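Local coordinates for putative pyrroline carboxylate reductase (Streptococcus pyogenes, PDB 2AHR) that catalyses the NAD(P)H-dependent reduction of 1-pyrroline-5-carboxylate to L-proline, the last step of proline biosynthesis, at the interface of chains A and B and the interface of chains A and C. Residues are numbered along the deposited sequence; one frame, centred on the assembly and turned at random. Chains: chain A/B/C, putative pyrroline carboxylate reductase.

Contact 1: the interface of chains A and B. Residues chain A 177, 181, 190; chain B 219-220, 233.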
loop_
_atom_site.group_PDB
_atom_site.type_symbol
_atom_site.label_atom_id
_atom_site.label_comp_id
_atom_site.label_asym_id
_atom_site.label_seq_id
_atom_site.Cartn_x
_atom_site.Cartn_y
_atom_site.Cartn_z
ATOM N N GLU A 177 -14.417 18.250 -11.027
ATOM C CA GLU A 177 -14.555 18.626 -9.623
ATOM C C GLU A 177 -13.229 18.505 -8.872
ATOM O O GLU A 177 -12.925 19.324 -7.990
ATOM C CB GLU A 177 -15.578 17.692 -8.971
ATOM C CG GLU A 177 -15.850 17.964 -7.493
ATOM C CD GLU A 177 -16.475 19.330 -7.247
ATOM O OE1 GLU A 177 -17.013 19.943 -8.210
ATOM O OE2 GLU A 177 -16.422 19.793 -6.085
ATOM N N LYS A 181 -11.460 21.621 -7.010
ATOM C CA LYS A 181 -11.075 21.487 -5.587
ATOM C C LYS A 181 -9.585 21.730 -5.375
ATOM O O LYS A 181 -9.178 22.341 -4.386
ATOM C CB LYS A 181 -11.452 20.097 -5.052
ATOM C CG LYS A 181 -12.933 19.911 -4.683
ATOM C CD LYS A 181 -13.291 20.760 -3.487
ATOM C CE LYS A 181 -14.570 20.318 -2.754
ATOM N NZ LYS A 181 -15.639 19.765 -3.641
ATOM N N LYS A 190 -13.963 28.473 -5.703
ATOM C CA LYS A 190 -14.559 27.300 -6.378
ATOM C C LYS A 190 -15.214 27.600 -7.721
ATOM O O LYS A 190 -14.971 26.874 -8.687
ATOM C CB LYS A 190 -15.565 26.572 -5.454
ATOM C CG LYS A 190 -16.245 25.313 -6.102
ATOM C CD LYS A 190 -15.276 24.083 -6.077
ATOM C CE LYS A 190 -15.812 22.883 -6.835
ATOM N NZ LYS A 190 -17.157 22.384 -6.374
ATOM N N ILE B 219 -20.214 21.822 1.772
ATOM C CA ILE B 219 -18.748 21.699 1.670
ATOM C C ILE B 219 -18.088 22.881 0.914
ATOM O O ILE B 219 -17.104 23.451 1.402
ATOM C CB ILE B 219 -18.338 20.324 1.119
ATOM C CG1 ILE B 219 -18.745 19.232 2.123
ATOM C CG2 ILE B 219 -16.830 20.267 0.858
ATOM C CD1 ILE B 219 -18.530 17.767 1.660
ATOM N N ASP B 220 -18.649 23.253 -0.247
ATOM C CA ASP B 220 -18.187 24.403 -1.041
ATOM C C ASP B 220 -18.236 25.724 -0.262
ATOM O O ASP B 220 -17.327 26.549 -0.372
ATOM C CB ASP B 220 -19.045 24.579 -2.309
ATOM C CG ASP B 220 -18.760 23.527 -3.368
ATOM O OD1 ASP B 220 -17.632 22.967 -3.385
ATOM O OD2 ASP B 220 -19.663 23.270 -4.199
ATOM N N LEU B 233 -10.000 18.416 4.035
ATOM C CA LEU B 233 -10.873 17.690 3.110
ATOM C C LEU B 233 -10.066 16.843 2.109
ATOM O O LEU B 233 -10.386 15.653 1.914
ATOM C CB LEU B 233 -11.830 18.649 2.369
ATOM C CG LEU B 233 -12.952 17.943 1.623
ATOM C CD1 LEU B 233 -14.062 17.546 2.615
ATOM C CD2 LEU B 233 -13.535 18.825 0.484
HETATM O O HOH W 1 -18.082 19.880 -2.545
HETATM O O HOH W 2 -19.443 23.770 -7.202
#
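A:Lys190 and B:Asp220 pair as a salt bridge between two copies of the all-helical C-terminal part typical of pyrroline-5-carboxylate reductases. The ammonium NZ of A:Lys190 donates to carboxylate oxygen OD1 of B:Asp220 at 3.1 Å, arriving on the syn side but 30° out of the carboxylate plane; its approach to OD2 is longer and weak. The lysine carbons CG and CD also pass close to OD1, so the oxygen lies against the chain as well as its tip. Next to it, A:Lys181 crosses B:Asp220 at about a right angle, with NZ 3.8 Å from OD1 as a looser salt bridge. Water 1 mediates here, 2.7 Å from A:Lys181 NZ and nearer to that nitrogen than to OD1, while water 2 spans A:Lys190 NZ and OD2. One atom back from its ammonium, CE of A:Lys181 packs on methyl CD2 of B:Leu233 at 3.7 Å.

Behind the two ammonium groups stands A:Glu177, one turn before A:Lys181 on helix 158-185. Its OE2 accepts from both: A:Lys190 NZ comes in at 2.7 Å on the syn lone pair, and A:Lys181 NZ at 2.6 Å, nearly in line with the C-O bond. Bends at chi2 (79°) and chi4 (-57°) curl A:Lys190 back from the start of helix 190-210 toward this carboxylate. The lysines probably screen the two carboxylates, whose like charges come to 4.3 Å between A:Glu177 OE2 and B:Asp220 OD1.

Contact 2: the interface of chains A and C. Residues chain A 216, 219, 233, 236-237, 241-242, 245; chain C 174-175, 178, 181.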
loop_
_atom_site.group_PDB
_atom_site.type_symbol
_atom_site.label_atom_id
_atom_site.label_comp_id
_atom_site.label_asym_id
_atom_site.label_seq_id
_atom_site.Cartn_x
_atom_site.Cartn_y
_atom_site.Cartn_z
ATOM N N HIS A 216 -1.826 11.274 -26.719
ATOM C CA HIS A 216 -0.401 11.211 -26.370
ATOM C C HIS A 216 0.481 12.149 -27.216
ATOM O O HIS A 216 1.472 12.671 -26.708
ATOM C CB HIS A 216 0.118 9.777 -26.390
ATOM C CG HIS A 216 -0.057 9.063 -25.082
ATOM N ND1 HIS A 216 0.664 9.391 -23.955
ATOM C CD2 HIS A 216 -0.878 8.046 -24.720
ATOM C CE1 HIS A 216 0.289 8.617 -22.949
ATOM N NE2 HIS A 216 -0.644 7.790 -23.389
ATOM N N ILE A 219 -0.109 15.370 -25.499
ATOM C CA ILE A 219 0.689 15.335 -24.267
ATOM C C ILE A 219 2.139 15.696 -24.550
ATOM O O ILE A 219 2.723 16.502 -23.816
ATOM C CB ILE A 219 0.532 14.005 -23.510
ATOM C CG1 ILE A 219 -0.887 13.921 -22.940
ATOM C CG2 ILE A 219 1.583 13.880 -22.387
ATOM C CD1 ILE A 219 -1.304 12.540 -22.414
ATOM N N LEU A 233 2.340 15.301 -14.659
ATOM C CA LEU A 233 1.995 14.081 -15.399
ATOM C C LEU A 233 2.602 12.850 -14.734
ATOM O O LEU A 233 1.949 11.821 -14.644
ATOM C CB LEU A 233 2.453 14.159 -16.853
ATOM C CG LEU A 233 1.943 13.025 -17.745
ATOM C CD1 LEU A 233 0.523 13.345 -18.251
ATOM C CD2 LEU A 233 2.918 12.751 -18.922
ATOM N N LEU A 236 0.631 11.838 -11.748
ATOM C CA LEU A 236 -0.545 11.077 -12.193
ATOM C C LEU A 236 -0.174 9.611 -12.449
ATOM O O LEU A 236 -0.956 8.708 -12.147
ATOM C CB LEU A 236 -1.163 11.669 -13.477
ATOM C CG LEU A 236 -1.916 13.015 -13.406
ATOM C CD1 LEU A 236 -2.426 13.429 -14.767
ATOM C CD2 LEU A 236 -3.081 12.982 -12.399
ATOM N N GLU A 237 0.993 9.396 -13.049
ATOM C CA GLU A 237 1.531 8.052 -13.281
ATOM C C GLU A 237 1.907 7.402 -11.970
ATOM O O GLU A 237 1.627 6.231 -11.771
ATOM C CB GLU A 237 2.776 8.096 -14.191
ATOM C CG GLU A 237 2.486 8.452 -15.659
ATOM C CD GLU A 237 1.768 7.334 -16.407
ATOM O OE1 GLU A 237 1.721 6.178 -15.899
ATOM O OE2 GLU A 237 1.264 7.608 -17.516
ATOM N N LEU A 241 -3.414 7.259 -12.229
ATOM C CA LEU A 241 -4.618 7.777 -12.899
ATOM C C LEU A 241 -5.208 6.782 -13.899
ATOM O O LEU A 241 -6.401 6.489 -13.864
ATOM C CB LEU A 241 -4.364 9.122 -13.574
ATOM C CG LEU A 241 -5.650 9.529 -14.335
ATOM C CD1 LEU A 241 -6.650 10.141 -13.350
ATOM C CD2 LEU A 241 -5.379 10.441 -15.454
ATOM N N THR A 242 -4.387 6.284 -14.819
ATOM C CA THR A 242 -4.873 5.415 -15.881
ATOM C C THR A 242 -5.461 4.110 -15.353
ATOM O O THR A 242 -6.566 3.727 -15.756
ATOM C CB THR A 242 -3.765 5.125 -16.955
ATOM O OG1 THR A 242 -3.269 6.367 -17.474
ATOM C CG2 THR A 242 -4.303 4.267 -18.133
ATOM N N VAL A 245 -8.974 4.802 -13.623
ATOM C CA VAL A 245 -10.078 4.968 -14.581
ATOM C C VAL A 245 -10.496 3.617 -15.183
ATOM O O VAL A 245 -11.678 3.264 -15.232
ATOM C CB VAL A 245 -9.650 5.951 -15.674
ATOM C CG1 VAL A 245 -10.673 5.983 -16.818
ATOM C CG2 VAL A 245 -9.451 7.337 -15.040
ATOM N N LEU C 174 -4.734 12.559 -20.735
ATOM C CA LEU C 174 -4.358 11.263 -20.110
ATOM C C LEU C 174 -5.627 10.563 -19.616
ATOM O O LEU C 174 -5.772 9.347 -19.741
ATOM C CB LEU C 174 -3.343 11.457 -18.976
ATOM C CG LEU C 174 -2.701 10.167 -18.421
ATOM C CD1 LEU C 174 -1.649 9.634 -19.407
ATOM C CD2 LEU C 174 -2.052 10.421 -17.037
ATOM N N PHE C 175 -6.571 11.351 -19.114
ATOM C CA PHE C 175 -7.856 10.831 -18.635
ATOM C C PHE C 175 -8.661 10.231 -19.782
ATOM O O PHE C 175 -9.156 9.107 -19.682
ATOM C CB PHE C 175 -8.623 11.972 -17.944
ATOM C CG PHE C 175 -9.938 11.557 -17.327
ATOM C CD1 PHE C 175 -9.975 10.856 -16.127
ATOM C CD2 PHE C 175 -11.136 11.887 -17.949
ATOM C CE1 PHE C 175 -11.183 10.484 -15.555
ATOM C CE2 PHE C 175 -12.361 11.525 -17.374
ATOM C CZ PHE C 175 -12.375 10.822 -16.169
ATOM N N ALA C 178 -7.170 7.115 -20.946
ATOM C CA ALA C 178 -7.416 6.001 -20.000
ATOM C C ALA C 178 -8.801 5.396 -20.246
ATOM O O ALA C 178 -8.972 4.175 -20.188
ATOM C CB ALA C 178 -7.302 6.485 -18.584
ATOM N N LYS C 181 -8.530 3.441 -23.610
ATOM C CA LYS C 181 -7.853 2.146 -23.392
ATOM C C LYS C 181 -8.710 1.137 -22.628
ATOM O O LYS C 181 -8.609 -0.059 -22.870
ATOM C CB LYS C 181 -6.517 2.336 -22.675
ATOM C CG LYS C 181 -5.326 2.629 -23.615
ATOM C CD LYS C 181 -4.167 3.114 -22.760
ATOM C CE LYS C 181 -2.959 3.648 -23.578
ATOM N NZ LYS C 181 -2.196 4.706 -22.810
HETATM O O HOH W 3 -4.106 7.051 -19.956
#
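Helix 158-185 of chain C, from the dimerisation region of the pyrroline-5-carboxylate reductase family, sets C:Leu174 among side chains of helices 215-222, 228-239 and 241-258 of chain A. The leucine's CG stands anti to its backbone N; this chi1 of -170° points the branch at chain A, and its two methyls then meet different surroundings. CD2 takes the greasy side: it packs on CD2 of A:Leu241 at 3.7 Å and on CD1 of A:Leu236 at 3.8 Å, each running antiparallel to the C:Leu174 side chain, with A:Leu233 CD1 a little further off. CD1 of C:Leu174 faces the more polar rim, 4.0 Å from the carboxylate oxygen OE2 of A:Glu237 and near A:Thr242 OG1. A:Ile219 lays its CD1 against the leucine's backbone at N and CA.

One turn along, C:Ala178 offers a small CB to CG2 of A:Thr242 at 3.8 Å and to A:Val245. With OG1 beside the backbone N (chi1 -56°) and CG2 anti to it, A:Thr242 gives its methyl to the alanine and leaves OG1 for water 3, 2.7 Å away, which also meets the carbonyl O of C:Leu174 at 2.8 Å. A:Val245 splits its branches: CG1 leans on C:Ala178, while CG2 meets the CD1-CE1 edge of the C:Phe175 ring from outside, tilted off the ring plane, 3.6 Å from CE1. At the polar end, extended C:Lys181 brings NZ to 3.5 Å from NE2 of A:His216, an approach rather than a bond.

Contact 3: the interface of chains A and C. Residues chain A 71, 91, 162, 167, 255-256, 259; chain C 226-228, 231.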
loop_
_atom_site.group_PDB
_atom_site.type_symbol
_atom_site.label_atom_id
_atom_site.label_comp_id
_atom_site.label_asym_id
_atom_site.label_seq_id
_atom_site.Cartn_x
_atom_site.Cartn_y
_atom_site.Cartn_z
ATOM N N GLN A 71 -33.899 -3.294 -12.598
ATOM C CA GLN A 71 -34.368 -4.223 -11.559
ATOM C C GLN A 71 -35.885 -4.213 -11.356
ATOM O O GLN A 71 -36.403 -4.999 -10.568
ATOM C CB GLN A 71 -33.621 -4.053 -10.221
ATOM C CG GLN A 71 -33.477 -2.652 -9.725
ATOM C CD GLN A 71 -32.219 -2.004 -10.246
ATOM O OE1 GLN A 71 -31.110 -2.413 -9.912
ATOM N NE2 GLN A 71 -32.383 -0.993 -11.066
ATOM N N ALA A 91 -29.604 -0.230 -18.699
ATOM C CA ALA A 91 -28.332 -0.930 -18.537
ATOM C C ALA A 91 -28.571 -2.382 -18.139
ATOM O O ALA A 91 -29.519 -2.677 -17.422
ATOM C CB ALA A 91 -27.484 -0.245 -17.464
ATOM N N THR A 162 -21.926 1.197 -22.377
ATOM C CA THR A 162 -22.636 1.726 -21.205
ATOM C C THR A 162 -21.683 2.465 -20.249
ATOM O O THR A 162 -21.989 3.561 -19.755
ATOM C CB THR A 162 -23.418 0.601 -20.459
ATOM O OG1 THR A 162 -24.452 0.087 -21.319
ATOM C CG2 THR A 162 -24.029 1.125 -19.136
ATOM N N SER A 167 -22.224 6.006 -18.393
ATOM C CA SER A 167 -21.725 6.261 -17.063
ATOM C C SER A 167 -20.650 7.324 -17.020
ATOM O O SER A 167 -20.534 8.006 -16.021
ATOM C CB SER A 167 -21.136 4.975 -16.467
ATOM O OG SER A 167 -22.162 4.022 -16.294
ATOM N N LYS A 255 -20.936 -4.561 -13.107
ATOM C CA LYS A 255 -22.269 -4.291 -12.551
ATOM C C LYS A 255 -23.327 -4.433 -13.619
ATOM O O LYS A 255 -24.377 -5.020 -13.378
ATOM C CB LYS A 255 -22.344 -2.894 -11.916
ATOM C CG LYS A 255 -23.688 -2.574 -11.319
ATOM C CD LYS A 255 -24.010 -3.421 -10.084
ATOM C CE LYS A 255 -25.461 -3.205 -9.653
ATOM N NZ LYS A 255 -25.765 -3.935 -8.377
ATOM N N ALA A 256 -23.061 -3.871 -14.799
ATOM C CA ALA A 256 -23.935 -4.082 -15.957
ATOM C C ALA A 256 -24.170 -5.574 -16.177
ATOM O O ALA A 256 -25.316 -6.009 -16.272
ATOM C CB ALA A 256 -23.352 -3.438 -17.219
ATOM N N LEU A 259 -26.490 -7.120 -13.519
ATOM C CA LEU A 259 -27.889 -6.709 -13.613
ATOM C C LEU A 259 -28.656 -7.641 -14.551
ATOM O O LEU A 259 -28.118 -8.184 -15.536
ATOM C CB LEU A 259 -28.015 -5.263 -14.088
ATOM C CG LEU A 259 -27.694 -4.144 -13.091
ATOM C CD1 LEU A 259 -27.734 -2.798 -13.800
ATOM C CD2 LEU A 259 -28.670 -4.148 -11.922
ATOM O OXT LEU A 259 -29.849 -7.882 -14.338
ATOM N N GLY C 226 -28.724 1.541 -7.266
ATOM C CA GLY C 226 -28.365 0.149 -7.590
ATOM C C GLY C 226 -27.882 -0.030 -9.030
ATOM O O GLY C 226 -27.930 -1.150 -9.566
ATOM N N GLY C 227 -27.413 1.062 -9.649
ATOM C CA GLY C 227 -27.004 1.071 -11.047
ATOM C C GLY C 227 -25.516 0.879 -11.312
ATOM O O GLY C 227 -24.722 0.529 -10.398
ATOM N N THR C 228 -25.131 1.089 -12.568
ATOM C CA THR C 228 -23.756 0.831 -13.005
ATOM C C THR C 228 -22.811 2.000 -12.651
ATOM O O THR C 228 -21.683 1.774 -12.247
ATOM C CB THR C 228 -23.709 0.522 -14.527
ATOM O OG1 THR C 228 -24.110 1.689 -15.264
ATOM C CG2 THR C 228 -24.675 -0.606 -14.882
ATOM N N ALA C 231 -21.551 2.185 -9.102
ATOM C CA ALA C 231 -20.532 1.143 -8.876
ATOM C C ALA C 231 -19.145 1.608 -9.350
ATOM O O ALA C 231 -18.137 1.402 -8.661
ATOM C CB ALA C 231 -20.941 -0.156 -9.580
HETATM O O HOH W 4 -28.552 -3.282 -7.943
#
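Two peptide groups of the C:Gly226-C:Gly227-C:Thr228 turn are the flat surfaces here, and A:Lys255 runs across them. Its CG, CD and CE lie over one face of the C:Gly227-C:Thr228 peptide, toward its carbonyl oxygen, with CG 3.4 Å from C:Gly227 O. Bending at chi2 (68°) and then extending, the chain carries CE to one side of the C:Gly226 carbonyl, while OE1 of the A:Gln71 carboxamide lies on the opposite side. Water 4 sits off the carbonyl oxygen, 2.8 Å from C:Gly226 O and 2.9 Å from A:Lys255 NZ; its link to A:Gln71 OE1 is weak. The ammonium group thus reaches the turn through water.

C:Thr228 follows with its branches turned apart. OG1 sits between backbone N and carbonyl carbon (chi1 65°) and donates to the hydroxyl OG of A:Ser167 at 3.2 Å. CG2 packs instead on apolar groups, 3.7 Å from A:Ala256 CA, 3.8 Å from A:Ala91 CB and 3.9 Å from A:Leu259 CD1. C:Ala231, on the next turn, rests its CB on A:Lys255 CB.

The turn belongs to the family's PGGTT signature and leads into helix 228-239 of chain C. Chain A surrounds it with helix 158-185, the C-terminal end of helix 241-258 and the NADP-binding loop holding A:Ala91, placing it at the junction of one subunit's Rossmann domain with the other's helices, probably beside the active site.

Contacts 2 and 3 lie about 24 Å apart between C-alpha centres on the same A-C interface, whose two-fold repeats each with the chains exchanged. Contact 1 joins A to B without exact two-fold symmetry, about 23 Å from contact 2 and 27 Å from contact 3. Helix 158-185 serves all three, supplying A:Glu177 and A:Lys181 to contact 1, C:Leu174 and C:Lys181 to contact 2, and A:Ser167 to contact 3. B:Ile219 and B:Leu233 of contact 1 have their chain A counterparts in contact 2. The A-C pair probably forms the dimer that shapes the active site, and contact 1 probably helps join such dimers into the ten-chain assembly.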